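Local coordinates for DUF1116 domain-containing protein (Enterococcus faecalis, PDB 3CLQ) that is of unknown function but belongs to the AllG family, and so may be related to a subunit of oxamate carbamoyltransferase, at residues A49-T54 / C261-E266; G103-V108 / G305-T310. All blocks are in the same frame, centred on the assembly; numbering follows the deposited sequence.

Contact 1 (A49-T54 / C261-E266)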
loop_
_atom_site.group_PDB
_atom_site.type_symbol
_atom_site.label_atom_id
_atom_site.label_comp_id
_atom_site.label_asym_id
_atom_site.label_seq_id
_atom_site.Cartn_x
_atom_site.Cartn_y
_atom_site.Cartn_z
ATOM N N ALA B 49 12.363 -25.678 7.066
ATOM C CA ALA B 49 12.718 -25.096 5.772
ATOM C C ALA B 49 13.913 -25.800 5.088
ATOM O O ALA B 49 14.618 -26.584 5.721
ATOM C CB ALA B 49 12.997 -23.606 5.921
ATOM N N GLY B 50 14.129 -25.500 3.798
ATOM C CA GLY B 50 15.301 -25.987 3.052
ATOM C C GLY B 50 15.212 -27.450 2.655
ATOM O O GLY B 50 14.183 -28.077 2.861
ATOM N N PRO B 51 16.287 -28.003 2.075
ATOM C CA PRO B 51 16.341 -29.386 1.598
ATOM C C PRO B 51 16.592 -30.394 2.721
ATOM O O PRO B 51 16.971 -29.999 3.819
ATOM C CB PRO B 51 17.532 -29.361 0.650
ATOM C CG PRO B 51 18.439 -28.400 1.296
ATOM C CD PRO B 51 17.543 -27.297 1.805
ATOM N N PRO B 52 16.399 -31.698 2.443
ATOM C CA PRO B 52 16.438 -32.708 3.501
ATOM C C PRO B 52 17.690 -32.577 4.358
ATOM O O PRO B 52 18.773 -32.282 3.842
ATOM C CB PRO B 52 16.424 -34.031 2.736
ATOM C CG PRO B 52 15.724 -33.728 1.491
ATOM C CD PRO B 52 16.125 -32.306 1.130
ATOM N N ILE B 53 17.521 -32.772 5.662
ATOM C CA ILE B 53 18.611 -32.613 6.621
ATOM C C ILE B 53 18.261 -33.311 7.936
ATOM O O ILE B 53 17.228 -33.047 8.542
ATOM C CB ILE B 53 18.916 -31.116 6.878
ATOM C CG1 ILE B 53 20.156 -30.944 7.752
ATOM C CG2 ILE B 53 17.714 -30.430 7.513
ATOM C CD1 ILE B 53 20.856 -29.639 7.556
ATOM N N THR B 54 19.110 -34.217 8.377
ATOM C CA THR B 54 18.878 -34.830 9.674
ATOM C C THR B 54 18.937 -33.775 10.774
ATOM O O THR B 54 19.408 -32.663 10.549
ATOM C CB THR B 54 19.888 -35.933 9.966
ATOM O OG1 THR B 54 21.202 -35.393 9.837
ATOM C CG2 THR B 54 19.719 -37.062 8.979
ATOM N N CYS B 261 15.542 -23.016 -1.919
ATOM C CA CYS B 261 15.343 -23.014 -0.481
ATOM C C CYS B 261 16.622 -23.349 0.247
ATOM O O CYS B 261 17.575 -23.861 -0.341
ATOM C CB CYS B 261 14.236 -23.982 -0.076
ATOM S SG CYS B 261 14.594 -25.680 -0.505
ATOM N N ARG B 262 16.640 -23.042 1.538
ATOM C CA ARG B 262 17.831 -23.247 2.335
ATOM C C ARG B 262 17.439 -23.550 3.776
ATOM O O ARG B 262 16.351 -23.179 4.218
ATOM C CB ARG B 262 18.751 -22.027 2.256
ATOM C CG ARG B 262 18.036 -20.734 2.383
ATOM C CD ARG B 262 17.637 -20.180 1.031
ATOM N NE ARG B 262 17.599 -18.723 1.084
ATOM C CZ ARG B 262 16.518 -18.009 1.402
ATOM N NH1 ARG B 262 16.582 -16.685 1.453
ATOM N NH2 ARG B 262 15.371 -18.614 1.671
ATOM N N ASN B 263 18.325 -24.251 4.483
ATOM C CA ASN B 263 18.085 -24.678 5.863
ATOM C C ASN B 263 19.195 -24.251 6.822
ATOM O O ASN B 263 19.413 -24.895 7.841
ATOM C CB ASN B 263 17.883 -26.204 5.945
ATOM C CG ASN B 263 19.074 -26.984 5.422
ATOM O OD1 ASN B 263 20.208 -26.513 5.456
ATOM N ND2 ASN B 263 18.818 -28.181 4.924
ATOM N N GLY B 264 19.906 -23.179 6.485
ATOM C CA GLY B 264 20.920 -22.637 7.369
ATOM C C GLY B 264 22.244 -23.339 7.201
ATOM O O GLY B 264 23.255 -22.911 7.769
ATOM N N VAL B 265 22.249 -24.426 6.432
ATOM C CA VAL B 265 23.470 -25.170 6.176
ATOM C C VAL B 265 23.639 -25.398 4.672
ATOM O O VAL B 265 24.737 -25.251 4.137
ATOM C CB VAL B 265 23.472 -26.538 6.925
ATOM C CG1 VAL B 265 24.753 -27.307 6.663
ATOM C CG2 VAL B 265 23.285 -26.351 8.423
ATOM N N GLU B 266 22.554 -25.763 3.991
ATOM C CA GLU B 266 22.622 -26.058 2.565
ATOM C C GLU B 266 21.591 -25.316 1.738
ATOM O O GLU B 266 20.483 -25.016 2.198
ATOM C CB GLU B 266 22.410 -27.543 2.304
ATOM C CG GLU B 266 23.541 -28.446 2.722
ATOM C CD GLU B 266 23.533 -29.750 1.954
ATOM O OE1 GLU B 266 22.468 -30.408 1.884
ATOM O OE2 GLU B 266 24.594 -30.113 1.411
#
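An Asx turn at the tip of the β-hairpin formed by strands 257-263 and 266-271 receives the loop 49-54. Asn263 carries the contact. Its first torsion (59°) sets CG between the backbone N and the carbonyl carbon, so the amide folds back over the two-residue turn. Asn263 OD1 accepts from both Val265 N (3.1 Å) and Glu266 N (2.9 Å), the first in the carbonyl plane and the second above it. With OD1 held twice, the amide's rotation is fixed and ND2 faces the loop, where Asn263 ND2 donates to Pro51 O over 2.8 Å. The bond is bent (132° at the hydrogen), and the donor stands above the plane of the proline carbonyl. Asparagine suits the place because one flat group can accept from the turn through OD1 and donate to the loop through ND2.

The side chains of Pro51 and Asn263 cross at about a right angle, with Pro51 CD 3.5 Å from Asn263 ND2. Those of Ile53 and Asn263 meet tip to tip, and Ile53 CD1 is also 4.1 Å from Val265 CB. Gly50 CA approaches Arg262 O to 3.2 Å; a β-carbon here would run into Arg262 C and Asn263 N, and the positive phi also favours glycine. Cys261 SG packs on Gly50 CA at 3.6 Å, while Gly264 takes the positive phi of the turn.

Loop 49-54, leading from strand 45-48 toward helix 60-73, thus rests on the hairpin end: Pro51 and Glu266 touch Thr281 of strand 280-283, whereas Arg262 turns away to a salt bridge with Asp303 and to strand 383-388.

Contact 2 (G103-V108 / G305-T310); sequences GSMAGV and GDSAIT
Gly103 O is held by one hydrogen bond, short but moderately bent: Asp306 N donates to it over 2.7 Å, with 145° at the hydrogen and the donor in the carbonyl plane. The same glycine is gripped a second time through its N-H, for Gly103 N donates to Asp306 OD1 over 2.7 Å at 151°. The carboxylate oxygen receives it on its anti lone pair, away from OD2. Asp306 CG stands anti to its own carbonyl carbon (chi1 -75°), which brings the carboxylate beside the residue's own N-H, so that OD1 can take Gly103 N while that N-H serves Gly103 O. The other oxygen, Asp306 OD2, accepts from Gly50 N, and two main-chain N-H donors would be expected to favour the charged form of this buried acid.

Gly305 is drawn up against the turn, its CA 3.1 Å from Met105 O in a CA-H...O contact. Its backbone angles suit glycine, and a β-carbon there would press on Met105 N. At Gly103 a β-carbon would clash with CA of Gly107, the last residue of the turn. Met105, a selenomethionine, begins by pointing away, but its chain bends at chi2 and chi3 and brings CE back to 3.6 Å from Ser307 OG. That hydroxyl is also near Arg262 NH2, a weak hydrogen bond, and the Ser307 side chain touches His191.

What results is a buried junction in which Gly103, just ahead of a type II' turn from Ser104 to Gly107 that a weak bond closes, is bonded to Asp306, the first residue of a type I turn that runs to Ile309 and leads into helix 309-313.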
loop_
_atom_site.group_PDB
_atom_site.type_symbol
_atom_site.label_atom_id
_atom_site.label_comp_id
_atom_site.label_asym_id
_atom_site.label_seq_id
_atom_site.Cartn_x
_atom_site.Cartn_y
_atom_site.Cartn_z
ATOM N N GLY B 103 8.224 -22.851 4.423
ATOM C CA GLY B 103 8.390 -22.325 5.765
ATOM C C GLY B 103 9.365 -21.173 5.841
ATOM O O GLY B 103 10.505 -21.248 5.331
ATOM N N SER B 104 8.900 -20.087 6.459
ATOM C CA SER B 104 9.728 -18.905 6.695
ATOM C C SER B 104 10.807 -19.119 7.781
ATOM O O SER B 104 10.515 -19.657 8.862
ATOM C CB SER B 104 8.856 -17.721 7.065
ATOM O OG SER B 104 9.699 -16.613 7.310
HETATM N N MSE B 105 12.030 -18.666 7.475
HETATM C CA MSE B 105 13.254 -18.917 8.258
HETATM C C MSE B 105 13.468 -20.386 8.656
HETATM O O MSE B 105 13.775 -21.237 7.815
HETATM C CB MSE B 105 13.339 -18.006 9.483
HETATM C CG MSE B 105 13.230 -16.521 9.190
HETATM SE SE MSE B 105 14.590 -15.726 7.989
HETATM C CE MSE B 105 13.598 -15.786 6.265
ATOM N N ALA B 106 13.337 -20.687 9.944
ATOM C CA ALA B 106 13.545 -22.061 10.387
ATOM C C ALA B 106 12.431 -22.932 9.787
ATOM O O ALA B 106 12.618 -24.127 9.519
ATOM C CB ALA B 106 13.570 -22.145 11.900
ATOM N N GLY B 107 11.279 -22.312 9.568
ATOM C CA GLY B 107 10.201 -22.927 8.808
ATOM C C GLY B 107 9.519 -24.061 9.542
ATOM O O GLY B 107 8.658 -24.759 8.983
ATOM N N VAL B 108 9.886 -24.245 10.805
ATOM C CA VAL B 108 9.386 -25.392 11.543
ATOM C C VAL B 108 7.885 -25.322 11.601
ATOM O O VAL B 108 7.313 -24.255 11.805
ATOM C CB VAL B 108 9.949 -25.482 12.951
ATOM C CG1 VAL B 108 9.325 -26.653 13.678
ATOM C CG2 VAL B 108 11.438 -25.661 12.883
ATOM N N GLY B 305 15.779 -20.449 5.044
ATOM C CA GLY B 305 14.338 -20.248 4.922
ATOM C C GLY B 305 13.768 -20.675 3.581
ATOM O O GLY B 305 14.512 -20.933 2.647
ATOM N N ASP B 306 12.450 -20.753 3.465
ATOM C CA ASP B 306 11.878 -21.105 2.180
ATOM C C ASP B 306 11.476 -19.865 1.371
ATOM O O ASP B 306 10.986 -19.968 0.243
ATOM C CB ASP B 306 10.706 -22.061 2.357
ATOM C CG ASP B 306 11.149 -23.467 2.701
ATOM O OD1 ASP B 306 10.366 -24.161 3.383
ATOM O OD2 ASP B 306 12.274 -23.886 2.315
ATOM N N SER B 307 11.736 -18.692 1.942
ATOM C CA SER B 307 11.246 -17.436 1.392
ATOM C C SER B 307 11.772 -17.152 0.007
ATOM O O SER B 307 11.312 -16.226 -0.635
ATOM C CB SER B 307 11.618 -16.276 2.316
ATOM O OG SER B 307 12.963 -16.410 2.751
ATOM N N ALA B 308 12.745 -17.927 -0.443
ATOM C CA ALA B 308 13.383 -17.681 -1.721
ATOM C C ALA B 308 12.522 -18.210 -2.853
ATOM O O ALA B 308 12.891 -18.118 -4.015
ATOM C CB ALA B 308 14.757 -18.335 -1.752
ATOM N N ILE B 309 11.369 -18.772 -2.515
ATOM C CA ILE B 309 10.463 -19.282 -3.531
ATOM C C ILE B 309 9.921 -18.052 -4.245
ATOM O O ILE B 309 9.519 -18.064 -5.403
ATOM C CB ILE B 309 9.308 -20.089 -2.890
ATOM C CG1 ILE B 309 8.497 -20.802 -3.967
ATOM C CG2 ILE B 309 8.430 -19.208 -1.976
ATOM C CD1 ILE B 309 9.119 -22.097 -4.400
ATOM N N THR B 310 9.913 -16.987 -3.485
ATOM C CA THR B 310 9.540 -15.681 -3.917
ATOM C C THR B 310 10.337 -15.192 -5.159
ATOM O O THR B 310 9.765 -14.845 -6.188
ATOM C CB THR B 310 9.699 -14.774 -2.676
ATOM O OG1 THR B 310 8.511 -14.892 -1.864
ATOM C CG2 THR B 310 9.937 -13.370 -3.038
#

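The two contacts lie about 10 Å apart, centre to centre, contact 2 being the nearer to the middle of the chain. Their segments alternate in sequence, in the order 49-54, 103-108, 261-266, 305-310, so the connections between partners cross. One antiparallel sheet serves both: strand 257-263 runs into contact 1, and its neighbour 304-305, an outermost strand, opens the second half of contact 2. They also touch directly, with Arg262 NH2 probably donating to Gly305 O and Cys261 packing on Asp306, while the backbones of Ala49 and Ala106 pair. Four pieces distant in sequence are thereby bound into one continuous, largely buried region.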